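Local coordinates for ribokinase (Arabidopsis thaliana, PDB 6ILS), which catalyses the magnesium-dependent transfer of a phosphoryl group from ATP to O-5 of D-ribose, giving D-ribose 5-phosphate for nucleotide and amino-acid synthesis or the pentose phosphate pathway, at residues Tyr16-Arg21 with Ser30-Gln35; Tyr86-Asn91 with Asp127-Ile132; Lys119-Ile124 with Asp147-Gln152; Ile246-Val251 with Ala285-Val290. All coordinates share one frame; numbering follows the deposited sequence.

Overall arrangement
Along the chain, contact 1 closes before the rest open, contacts 2 and 3 interleave, and contact 4 comes last. Contact 1 pairs strands 12-18 and 33-39 of the smaller sheet; Ser30 pairs in a parallel beta ladder with a strand of the second subunit, so the sheet runs on across the dimer interface. Contacts 2 and 3, centres 11 Å apart, join where Val90 packs on Ala120; contact 2 uses strand 87-90 of the large sheet and contact 3 packs a loop on helix 147-158. Contact 4, its centre about 35 Å from theirs, joins a loop to helix 275-289 at ATP. Contact 1 lies about 25 Å from it, centre to centre, Tyr16 touching Thr255 of the sodium site that contact 4 shares through Cys289.

Contact 1: residues Tyr16-Arg21 with Ser30-Gln35; sequences YVEIER and SAKTGQ
Ala31 meets Val17 and Ile19 beside the end of an antiparallel pairing in the small lid sheet of this PfkB-family kinase, in which the short axes of 16-18 and 33-35 lie 4.8 Å apart at 165°. The methyl CB of Ala31 comes nearest to Glu18 O, at 3.2 Å; it sits 4.0 Å from CG2 of Ile19 and also approaches CB of Val17. Val113 of the second subunit packs on Ala31 and Val17, so this apolar patch belongs to the dimer interface as well. At Lys32 the backbone N donates to Glu18 O. The aliphatic part of its side chain runs beside that of Glu18, pointing the same way, with CD 3.4 Å from Glu18 OE1. The charged ends are not in contact: NZ of Lys32 stays 5.2 Å from OE1 of Glu18. Thr33 receives Glu18 N at its carbonyl O. Its CG2 lies between the backbone N and carbonyl carbon, OG1 being anti to N (chi1 -172°), and this methyl touches the Glu18 carboxylate at CD, 3.5 Å away. Gly34 forms a non-hydrogen-bonded pair with Val17, and the backbones approach closely there, Gly34 CA lying 3.0 Å from Tyr16 O. Gln35 completes a hydrogen-bonded pair with Tyr16: Gln35 N donates to Tyr16 O, while Tyr16 N reaches Gln35 O at 3.0 Å, an oxygen that also lies at the edge of the Tyr16 ring.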
# COMPACT_ATOMS: atom_id res chain seq x y z
N TYR B 16 6.88 1.09 2.12
CA TYR B 16 7.88 1.11 3.18
C TYR B 16 7.28 1.45 4.52
O TYR B 16 6.62 2.48 4.65
CB TYR B 16 8.97 2.12 2.87
CG TYR B 16 9.76 1.77 1.63
CD1 TYR B 16 10.77 0.84 1.69
CD2 TYR B 16 9.47 2.37 0.42
CE1 TYR B 16 11.50 0.50 0.57
CE2 TYR B 16 10.19 2.05 -0.72
CZ TYR B 16 11.20 1.11 -0.64
OH TYR B 16 11.92 0.78 -1.76
N VAL B 17 7.49 0.60 5.52
CA VAL B 17 7.11 0.93 6.88
C VAL B 17 8.32 0.84 7.80
O VAL B 17 9.05 -0.16 7.81
CB VAL B 17 5.95 0.04 7.40
CG1 VAL B 17 4.69 0.26 6.56
CG2 VAL B 17 6.34 -1.44 7.40
N GLU B 18 8.56 1.91 8.56
CA GLU B 18 9.63 1.93 9.55
C GLU B 18 9.14 1.34 10.87
O GLU B 18 8.24 1.89 11.51
CB GLU B 18 10.13 3.35 9.77
CG GLU B 18 11.02 3.87 8.66
CD GLU B 18 11.43 5.31 8.89
OE1 GLU B 18 11.58 5.69 10.08
OE2 GLU B 18 11.61 6.05 7.90
N ILE B 19 9.73 0.22 11.28
CA ILE B 19 9.39 -0.39 12.56
C ILE B 19 10.64 -0.58 13.42
O ILE B 19 11.77 -0.35 12.96
CB ILE B 19 8.69 -1.75 12.36
CG1 ILE B 19 9.61 -2.74 11.65
CG2 ILE B 19 7.40 -1.58 11.57
CD1 ILE B 19 8.93 -4.05 11.28
N GLU B 20 10.45 -0.97 14.68
CA GLU B 20 11.57 -1.29 15.55
C GLU B 20 12.00 -2.73 15.30
O GLU B 20 13.17 -3.00 14.99
CB GLU B 20 11.20 -1.09 17.02
N ARG B 21 11.04 -3.63 15.42
CA ARG B 21 11.25 -5.05 15.17
C ARG B 21 10.08 -5.63 14.38
O ARG B 21 8.98 -5.10 14.42
CB ARG B 21 11.41 -5.80 16.49
CG ARG B 21 10.20 -5.67 17.41
CD ARG B 21 9.80 -7.01 18.00
NE ARG B 21 8.84 -6.87 19.09
CZ ARG B 21 7.52 -6.95 18.93
NH1 ARG B 21 7.00 -7.17 17.74
NH2 ARG B 21 6.72 -6.80 19.98
N SER B 30 2.91 -1.10 16.00
CA SER B 30 2.83 0.22 15.37
C SER B 30 4.13 0.58 14.68
O SER B 30 5.21 0.25 15.16
CB SER B 30 2.48 1.29 16.40
OG SER B 30 1.11 1.27 16.72
N ALA B 31 4.02 1.28 13.56
CA ALA B 31 5.19 1.80 12.88
C ALA B 31 5.38 3.27 13.22
O ALA B 31 4.43 3.96 13.59
CB ALA B 31 5.06 1.61 11.37
N LYS B 32 6.61 3.74 13.09
CA LYS B 32 6.91 5.15 13.29
C LYS B 32 6.38 5.97 12.12
O LYS B 32 5.73 7.00 12.30
CB LYS B 32 8.42 5.36 13.45
CG LYS B 32 8.92 6.72 12.96
CD LYS B 32 10.44 6.84 13.07
CE LYS B 32 10.92 8.23 12.66
NZ LYS B 32 10.79 9.22 13.76
N THR B 33 6.67 5.52 10.90
CA THR B 33 6.19 6.21 9.72
C THR B 33 6.19 5.27 8.51
O THR B 33 6.34 4.04 8.64
CB THR B 33 7.03 7.48 9.42
OG1 THR B 33 6.43 8.24 8.36
CG2 THR B 33 8.46 7.12 9.05
N GLY B 34 6.01 5.85 7.32
CA GLY B 34 5.98 5.09 6.09
C GLY B 34 5.92 5.99 4.87
O GLY B 34 5.76 7.21 4.98
N GLN B 35 6.07 5.37 3.71
CA GLN B 35 5.96 6.07 2.44
C GLN B 35 5.68 5.04 1.36
O GLN B 35 6.20 3.94 1.41
CB GLN B 35 7.25 6.83 2.14
CG GLN B 35 7.10 7.94 1.12
CD GLN B 35 8.35 8.81 1.05
OE1 GLN B 35 9.31 8.60 1.80
NE2 GLN B 35 8.35 9.78 0.13

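Contact 2: residues Tyr86-Asn91 with Asp127-Ile132; sequences YVRSVN and DDDLEI
Tyr86 reaches across to the segment 127-132 with its ring and hydroxyl, meeting Ile132 over one face and Glu131 at the hydroxyl end. CB of Ile132 stands 3.8 Å from the ring centroid and 15° off the normal, which meets the geometry of a CH-pi contact; CG1 lies near CE2 and CD2, and CG2 near CG, so the branched side chain spreads over that face. The phenol OH donates to OE2 of Glu131 at 2.5 Å, a short bond. OE2 lies in the ring plane, yet the hydroxyl approaches from 58° above the carboxylate plane, ring and carboxylate being turned 75° apart. The Glu131 chain, extended beyond CG, carries OE2 to the Tyr86 hydroxyl. These residues join the region of edge strand 87-90 of the large sheet, beside strand 56-63, to the region of the short helix 131-134. An alanine in place of Tyr86 would probably leave the Glu131 carboxylate without its hydroxyl donor and open a gap against Ile132. Asp129 adds a charged contact: its OD1 lies 3.0 Å from NH2 of Arg88, over a face of the guanidinium, and the two side chains cross at about a right angle. No N-H points at this oxygen, and the attraction is one of charges alone. The other oxygen, OD2, is hydrogen-bonded to the hydroxyl of Ser126, which probably helps to fix the rotation of the carboxylate.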
# COMPACT_ATOMS: atom_id res chain seq x y z
N TYR B 86 2.87 0.72 -24.52
CA TYR B 86 2.69 -0.73 -24.42
C TYR B 86 2.48 -1.23 -23.01
O TYR B 86 2.60 -2.42 -22.74
CB TYR B 86 3.89 -1.44 -25.04
CG TYR B 86 4.01 -1.11 -26.50
CD1 TYR B 86 3.36 -1.88 -27.45
CD2 TYR B 86 4.75 -0.02 -26.91
CE1 TYR B 86 3.45 -1.56 -28.80
CE2 TYR B 86 4.85 0.29 -28.25
CZ TYR B 86 4.19 -0.47 -29.18
OH TYR B 86 4.30 -0.14 -30.52
N VAL B 87 2.14 -0.32 -22.12
CA VAL B 87 1.68 -0.70 -20.80
C VAL B 87 0.20 -1.05 -20.93
O VAL B 87 -0.56 -0.31 -21.55
CB VAL B 87 1.87 0.42 -19.77
CG1 VAL B 87 1.30 -0.01 -18.43
CG2 VAL B 87 3.36 0.79 -19.63
N ARG B 88 -0.19 -2.19 -20.38
CA ARG B 88 -1.60 -2.56 -20.35
C ARG B 88 -2.06 -2.71 -18.92
O ARG B 88 -1.30 -3.20 -18.07
CB ARG B 88 -1.85 -3.85 -21.12
CG ARG B 88 -1.65 -3.75 -22.61
CD ARG B 88 -2.19 -4.98 -23.32
NE ARG B 88 -1.91 -4.95 -24.75
CZ ARG B 88 -2.36 -5.85 -25.62
NH1 ARG B 88 -3.13 -6.85 -25.21
NH2 ARG B 88 -2.05 -5.74 -26.91
N SER B 89 -3.29 -2.30 -18.64
CA SER B 89 -3.87 -2.44 -17.31
C SER B 89 -5.07 -3.40 -17.34
O SER B 89 -5.81 -3.43 -18.32
CB SER B 89 -4.30 -1.08 -16.77
OG SER B 89 -3.22 -0.15 -16.79
N VAL B 90 -5.24 -4.18 -16.28
CA VAL B 90 -6.33 -5.16 -16.20
C VAL B 90 -7.17 -4.88 -14.94
O VAL B 90 -6.66 -4.31 -13.97
CB VAL B 90 -5.82 -6.62 -16.16
CG1 VAL B 90 -5.08 -6.98 -17.45
CG2 VAL B 90 -4.92 -6.84 -14.93
N ASN B 91 -8.43 -5.28 -14.93
CA ASN B 91 -9.25 -5.00 -13.75
C ASN B 91 -9.45 -6.21 -12.86
O ASN B 91 -10.16 -6.14 -11.86
CB ASN B 91 -10.61 -4.42 -14.16
CG ASN B 91 -11.39 -5.33 -15.10
OD1 ASN B 91 -11.27 -6.56 -15.05
ND2 ASN B 91 -12.21 -4.73 -15.95
N ASP B 127 1.95 -10.54 -31.70
CA ASP B 127 3.07 -10.03 -32.48
C ASP B 127 3.15 -8.51 -32.52
O ASP B 127 4.17 -7.95 -32.95
CB ASP B 127 2.99 -10.57 -33.91
CG ASP B 127 3.75 -11.88 -34.07
OD1 ASP B 127 3.15 -12.95 -33.84
OD2 ASP B 127 4.94 -11.83 -34.42
N ASP B 128 2.11 -7.83 -32.04
CA ASP B 128 2.19 -6.39 -31.91
C ASP B 128 2.33 -6.02 -30.44
O ASP B 128 2.39 -4.84 -30.09
CB ASP B 128 0.99 -5.70 -32.55
CG ASP B 128 1.26 -5.29 -34.01
OD1 ASP B 128 2.04 -4.33 -34.23
OD2 ASP B 128 0.70 -5.93 -34.93
N ASP B 129 2.38 -7.04 -29.58
CA ASP B 129 3.01 -6.87 -28.28
C ASP B 129 4.51 -6.91 -28.50
O ASP B 129 5.26 -6.18 -27.86
CB ASP B 129 2.61 -7.97 -27.28
CG ASP B 129 1.15 -7.92 -26.90
OD1 ASP B 129 0.66 -6.84 -26.50
OD2 ASP B 129 0.49 -8.99 -26.95
N LEU B 130 4.93 -7.77 -29.43
CA LEU B 130 6.34 -7.99 -29.74
C LEU B 130 6.90 -7.04 -30.78
O LEU B 130 8.10 -7.06 -31.05
CB LEU B 130 6.56 -9.42 -30.23
CG LEU B 130 6.32 -10.55 -29.23
CD1 LEU B 130 6.54 -11.89 -29.91
CD2 LEU B 130 7.21 -10.40 -28.01
N GLU B 131 6.05 -6.21 -31.39
CA GLU B 131 6.54 -5.28 -32.40
C GLU B 131 7.54 -4.29 -31.80
O GLU B 131 8.50 -3.89 -32.46
CB GLU B 131 5.39 -4.52 -33.05
CG GLU B 131 4.63 -3.61 -32.09
CD GLU B 131 3.93 -2.46 -32.79
OE1 GLU B 131 4.12 -2.31 -34.02
OE2 GLU B 131 3.18 -1.72 -32.11
N ILE B 132 7.31 -3.89 -30.55
CA ILE B 132 8.16 -2.87 -29.96
C ILE B 132 9.54 -3.46 -29.65
O ILE B 132 10.54 -2.77 -29.84
CB ILE B 132 7.54 -2.24 -28.67
CG1 ILE B 132 8.40 -1.08 -28.17
CG2 ILE B 132 7.30 -3.28 -27.59
CD1 ILE B 132 8.73 -0.05 -29.22

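Contact 3: residues Lys119-Ile124 with Asp147-Gln152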
# COMPACT_ATOMS: atom_id res chain seq x y z
N LYS B 119 0.65 -12.21 -13.31
CA LYS B 119 -0.60 -12.88 -13.67
C LYS B 119 -1.40 -12.26 -14.81
O LYS B 119 -2.38 -12.86 -15.26
CB LYS B 119 -1.48 -12.97 -12.41
CG LYS B 119 -0.92 -13.96 -11.39
CD LYS B 119 -1.67 -13.91 -10.07
CE LYS B 119 -1.18 -15.00 -9.13
NZ LYS B 119 -1.87 -14.92 -7.81
N ALA B 120 -0.99 -11.11 -15.32
CA ALA B 120 -1.79 -10.43 -16.33
C ALA B 120 -1.21 -10.46 -17.73
O ALA B 120 -1.61 -9.68 -18.59
CB ALA B 120 -2.01 -8.98 -15.92
N TRP B 121 -0.24 -11.34 -17.96
CA TRP B 121 0.37 -11.47 -19.27
C TRP B 121 -0.38 -12.52 -20.09
O TRP B 121 -0.88 -13.49 -19.53
CB TRP B 121 1.84 -11.86 -19.15
CG TRP B 121 2.71 -10.82 -18.49
CD1 TRP B 121 3.05 -10.73 -17.17
CD2 TRP B 121 3.36 -9.72 -19.14
NE1 TRP B 121 3.86 -9.63 -16.96
CE2 TRP B 121 4.08 -9.01 -18.16
CE3 TRP B 121 3.42 -9.29 -20.47
CZ2 TRP B 121 4.84 -7.88 -18.46
CZ3 TRP B 121 4.17 -8.16 -20.77
CH2 TRP B 121 4.88 -7.47 -19.76
N PRO B 122 -0.42 -12.36 -21.41
CA PRO B 122 -1.05 -13.43 -22.20
C PRO B 122 -0.20 -14.69 -22.18
O PRO B 122 1.01 -14.61 -21.95
CB PRO B 122 -1.12 -12.83 -23.60
CG PRO B 122 0.08 -11.95 -23.67
CD PRO B 122 0.26 -11.38 -22.27
N GLU B 123 -0.82 -15.84 -22.40
CA GLU B 123 -0.10 -17.09 -22.48
C GLU B 123 0.94 -17.01 -23.61
O GLU B 123 2.07 -17.46 -23.46
CB GLU B 123 -1.07 -18.25 -22.71
CG GLU B 123 -0.40 -19.54 -23.20
CD GLU B 123 -1.35 -20.73 -23.21
OE1 GLU B 123 -2.43 -20.64 -22.60
OE2 GLU B 123 -1.01 -21.75 -23.84
N ILE B 124 0.52 -16.44 -24.73
CA ILE B 124 1.39 -16.18 -25.87
C ILE B 124 1.36 -14.70 -26.19
O ILE B 124 0.29 -14.12 -26.36
CB ILE B 124 0.96 -16.97 -27.12
CG1 ILE B 124 0.86 -18.46 -26.81
CG2 ILE B 124 1.92 -16.71 -28.27
CD1 ILE B 124 2.15 -19.07 -26.32
N ASP B 147 8.85 -16.42 -16.31
CA ASP B 147 9.88 -16.99 -17.18
C ASP B 147 9.40 -17.10 -18.62
O ASP B 147 10.14 -16.83 -19.56
CB ASP B 147 10.31 -18.38 -16.67
CG ASP B 147 11.17 -18.31 -15.41
OD1 ASP B 147 11.86 -17.30 -15.20
OD2 ASP B 147 11.17 -19.29 -14.63
N SER B 148 8.14 -17.48 -18.79
CA SER B 148 7.60 -17.73 -20.12
C SER B 148 7.60 -16.49 -20.98
O SER B 148 7.93 -16.54 -22.16
CB SER B 148 6.17 -18.28 -20.04
OG SER B 148 5.55 -18.17 -21.31
N ILE B 149 7.23 -15.37 -20.37
CA ILE B 149 7.22 -14.09 -21.05
C ILE B 149 8.64 -13.64 -21.38
O ILE B 149 8.89 -13.17 -22.49
CB ILE B 149 6.50 -13.03 -20.19
CG1 ILE B 149 5.05 -13.46 -19.95
CG2 ILE B 149 6.57 -11.65 -20.85
CD1 ILE B 149 4.26 -13.64 -21.24
N ASN B 150 9.56 -13.78 -20.43
CA ASN B 150 10.96 -13.42 -20.71
C ASN B 150 11.53 -14.22 -21.87
O ASN B 150 12.26 -13.69 -22.70
CB ASN B 150 11.84 -13.62 -19.49
CG ASN B 150 11.78 -12.44 -18.53
OD1 ASN B 150 11.53 -11.31 -18.94
ND2 ASN B 150 12.02 -12.71 -17.26
N ILE B 151 11.19 -15.51 -21.91
CA ILE B 151 11.70 -16.38 -22.97
C ILE B 151 11.19 -15.92 -24.33
O ILE B 151 11.97 -15.76 -25.26
CB ILE B 151 11.33 -17.86 -22.70
CG1 ILE B 151 12.19 -18.39 -21.56
CG2 ILE B 151 11.54 -18.70 -23.96
CD1 ILE B 151 11.71 -19.69 -20.98
N GLN B 152 9.90 -15.62 -24.42
CA GLN B 152 9.32 -15.18 -25.68
C GLN B 152 9.91 -13.86 -26.16
O GLN B 152 10.11 -13.66 -27.36
CB GLN B 152 7.80 -15.06 -25.55
CG GLN B 152 7.10 -16.39 -25.25
CD GLN B 152 5.60 -16.22 -25.06
OE1 GLN B 152 4.89 -15.69 -25.92
NE2 GLN B 152 5.11 -16.65 -23.90
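Apolar packing is carried by Ile149, which leans from its helix onto Trp121. CG1 and CD1 of Ile149 both approach Trp121 CB, the latter at 3.7 Å, while CG2 lies over one face of the indole. That methyl stands 4.2 Å from the centroid of the six-membered ring and 18° off its normal, a CH-pi contact displaced toward the rim. Ile149 CG1 is anti to the carbonyl carbon (chi1 -61°), which places it against Trp121 CB and CG, whereas CG2, anti to the backbone N, takes the ring. CD1 also touches the carbonyl O of Pro122, at 3.5 Å. The contact joins the loop following helix 116-119 to the first turns of helix 147-158, in the alpha/beta domain of the PfkB kinase fold; strand 56-63 packs on the indole too, through Val59 and Arg61. Polar contacts gather at the amide of Gln152. Its NE2 donates to Glu123 O at 3.2 Å, with an N-H...O angle of 150°, and the donor is tilted from the carbonyl plane. Within the helix the same nitrogen bonds to Ser148 OG at 3.0 Å, this oxygen lying in the amide plane, and more weakly to Ser148 O. The other end of the amide is held as well: OE1 accepts from Met125 N, which is likely to fix the flip of the amide. The same OE1 lies 3.5 Å from Ile124 CA.

Contact 4: residues Ile246-Val251 with Ala285-Val290; sequences IPAAQV and AASLCV. With NA (sodium ion), chain G; ATP (adenosine-5'-triphosphate), chain E.
With OG anti to the backbone N (chi1 -169°), Ser287 directs its hydroxyl from the helix to Ile246 O, and Val290 has CG1 anti to the carbonyl carbon (chi1 -57°), which leaves CG2 between the backbone N and the carbonyl carbon, against Ala248. The Ser287 OG to Ile246 O bond is short, 2.6 Å, and the donor stands 39° above the carbonyl plane. CB of Ser287 also lies near CB of Ile246, while Val290 CG2 meets Ala248 CB at 3.6 Å. Val251 touches Val290 farther along the loop, CG1 to CB. Together the loop between strand 241-243 and helix 257-270 and the end of helix 275-289 form part of the pocket for the adenine and the sugar of ATP. Ala248 N makes a weak hydrogen bond to N1 of ATP at 3.3 Å, and Ile246 O comes 3.0 Å from its C2. Val251 CG2 lies 3.4 Å from ATP N6, and Ala286 CB approaches O3' of the sugar. An alanine at Ser287 would probably leave Ile246 O without this hydroxyl donor and set the loop beside adenine less firmly. Cys289 O binds the sodium ion at 2.7 Å, joined there by backbone oxygens of Asp253, Thr255, Val292 and Gly294. Asn189 ND2 and Gly227 O also bond ATP, but these segments give the base one weak bond, at N1, which may help explain why other nucleotides are accepted.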
# COMPACT_ATOMS: atom_id res chain seq x y z
N ILE B 246 32.35 4.57 -8.06
CA ILE B 246 32.59 6.01 -8.02
C ILE B 246 32.03 6.45 -6.66
O ILE B 246 30.83 6.44 -6.45
CB ILE B 246 31.89 6.75 -9.17
CG1 ILE B 246 32.29 6.15 -10.54
CG2 ILE B 246 32.18 8.23 -9.10
CD1 ILE B 246 33.72 6.26 -10.85
N PRO B 247 32.91 6.78 -5.71
CA PRO B 247 32.39 6.93 -4.35
C PRO B 247 31.37 8.06 -4.23
O PRO B 247 31.52 9.10 -4.87
CB PRO B 247 33.65 7.23 -3.53
CG PRO B 247 34.80 6.74 -4.38
CD PRO B 247 34.37 7.01 -5.78
N ALA B 248 30.31 7.80 -3.48
CA ALA B 248 29.24 8.76 -3.24
C ALA B 248 29.62 9.60 -2.03
O ALA B 248 30.23 9.09 -1.10
CB ALA B 248 27.94 8.05 -3.00
N ALA B 249 29.26 10.88 -2.04
CA ALA B 249 29.55 11.74 -0.89
C ALA B 249 28.85 11.22 0.37
O ALA B 249 29.46 11.14 1.44
CB ALA B 249 29.16 13.18 -1.18
N GLN B 250 27.57 10.90 0.26
CA GLN B 250 26.87 10.15 1.31
C GLN B 250 25.94 9.10 0.73
O GLN B 250 25.27 9.34 -0.27
CB GLN B 250 26.00 11.03 2.20
CG GLN B 250 26.15 12.52 2.09
CD GLN B 250 25.02 13.23 2.84
OE1 GLN B 250 24.42 12.65 3.76
NE2 GLN B 250 24.70 14.46 2.43
N VAL B 251 25.87 7.95 1.40
CA VAL B 251 24.87 6.95 1.05
C VAL B 251 23.58 7.16 1.82
O VAL B 251 23.51 6.92 3.03
CB VAL B 251 25.36 5.53 1.33
CG1 VAL B 251 24.31 4.52 0.87
CG2 VAL B 251 26.69 5.30 0.64
N ALA B 285 26.35 6.65 -12.54
CA ALA B 285 24.91 6.83 -12.38
C ALA B 285 24.44 6.18 -11.09
O ALA B 285 23.63 6.76 -10.37
CB ALA B 285 24.15 6.27 -13.58
N ALA B 286 24.96 4.99 -10.78
CA ALA B 286 24.62 4.33 -9.51
C ALA B 286 25.11 5.15 -8.30
O ALA B 286 24.45 5.18 -7.27
CB ALA B 286 25.21 2.91 -9.46
N SER B 287 26.27 5.77 -8.43
CA SER B 287 26.80 6.65 -7.36
C SER B 287 25.82 7.76 -7.00
O SER B 287 25.55 8.03 -5.82
CB SER B 287 28.13 7.28 -7.80
OG SER B 287 28.75 7.92 -6.69
N LEU B 288 25.30 8.41 -8.03
CA LEU B 288 24.33 9.49 -7.80
C LEU B 288 23.03 8.97 -7.19
O LEU B 288 22.45 9.61 -6.29
CB LEU B 288 24.06 10.23 -9.09
CG LEU B 288 25.28 10.98 -9.62
CD1 LEU B 288 25.01 11.55 -11.00
CD2 LEU B 288 25.70 12.09 -8.64
N CYS B 289 22.57 7.83 -7.69
CA CYS B 289 21.35 7.18 -7.19
C CYS B 289 21.36 6.95 -5.68
O CYS B 289 20.33 7.11 -5.03
CB CYS B 289 21.13 5.85 -7.92
SG CYS B 289 19.72 4.87 -7.33
N VAL B 290 22.49 6.55 -5.12
CA VAL B 290 22.50 6.16 -3.72
C VAL B 290 22.49 7.38 -2.81
O VAL B 290 22.39 7.24 -1.59
CB VAL B 290 23.71 5.27 -3.35
CG1 VAL B 290 23.75 4.00 -4.23
CG2 VAL B 290 25.03 6.02 -3.44
NA NA G . 18.22 5.72 -4.13
PG ATP E . 22.04 -5.16 -6.85
O1G ATP E . 21.69 -5.81 -8.14
O2G ATP E . 21.04 -4.07 -6.51
O3G ATP E . 22.02 -6.14 -5.72
PB ATP E . 24.63 -4.57 -5.91
O1B ATP E . 25.84 -3.94 -6.43
O2B ATP E . 24.99 -5.93 -5.51
O3B ATP E . 23.52 -4.57 -7.04
PA ATP E . 24.27 -2.49 -3.90
O1A ATP E . 25.38 -2.68 -2.88
O2A ATP E . 23.02 -1.99 -3.22
O3A ATP E . 23.96 -3.88 -4.61
O5' ATP E . 24.73 -1.43 -4.96
C5' ATP E . 23.92 -1.15 -6.08
C4' ATP E . 24.76 -0.22 -7.05
O4' ATP E . 25.22 1.04 -6.28
C3' ATP E . 25.82 -0.83 -7.40
O3' ATP E . 26.15 -0.51 -8.76
C2' ATP E . 27.04 -0.26 -6.43
O2' ATP E . 28.29 -0.49 -7.13
C1' ATP E . 26.76 0.95 -6.20
N9 ATP E . 27.08 1.30 -4.80
C8 ATP E . 26.90 0.79 -3.54
N7 ATP E . 27.47 1.65 -2.66
C5 ATP E . 27.99 2.70 -3.37
C6 ATP E . 28.68 3.85 -2.96
N6 ATP E . 29.03 4.24 -1.63
N1 ATP E . 29.09 4.72 -3.88
C2 ATP E . 28.83 4.51 -5.22
N3 ATP E . 28.16 3.40 -5.63
C4 ATP E . 27.75 2.49 -4.69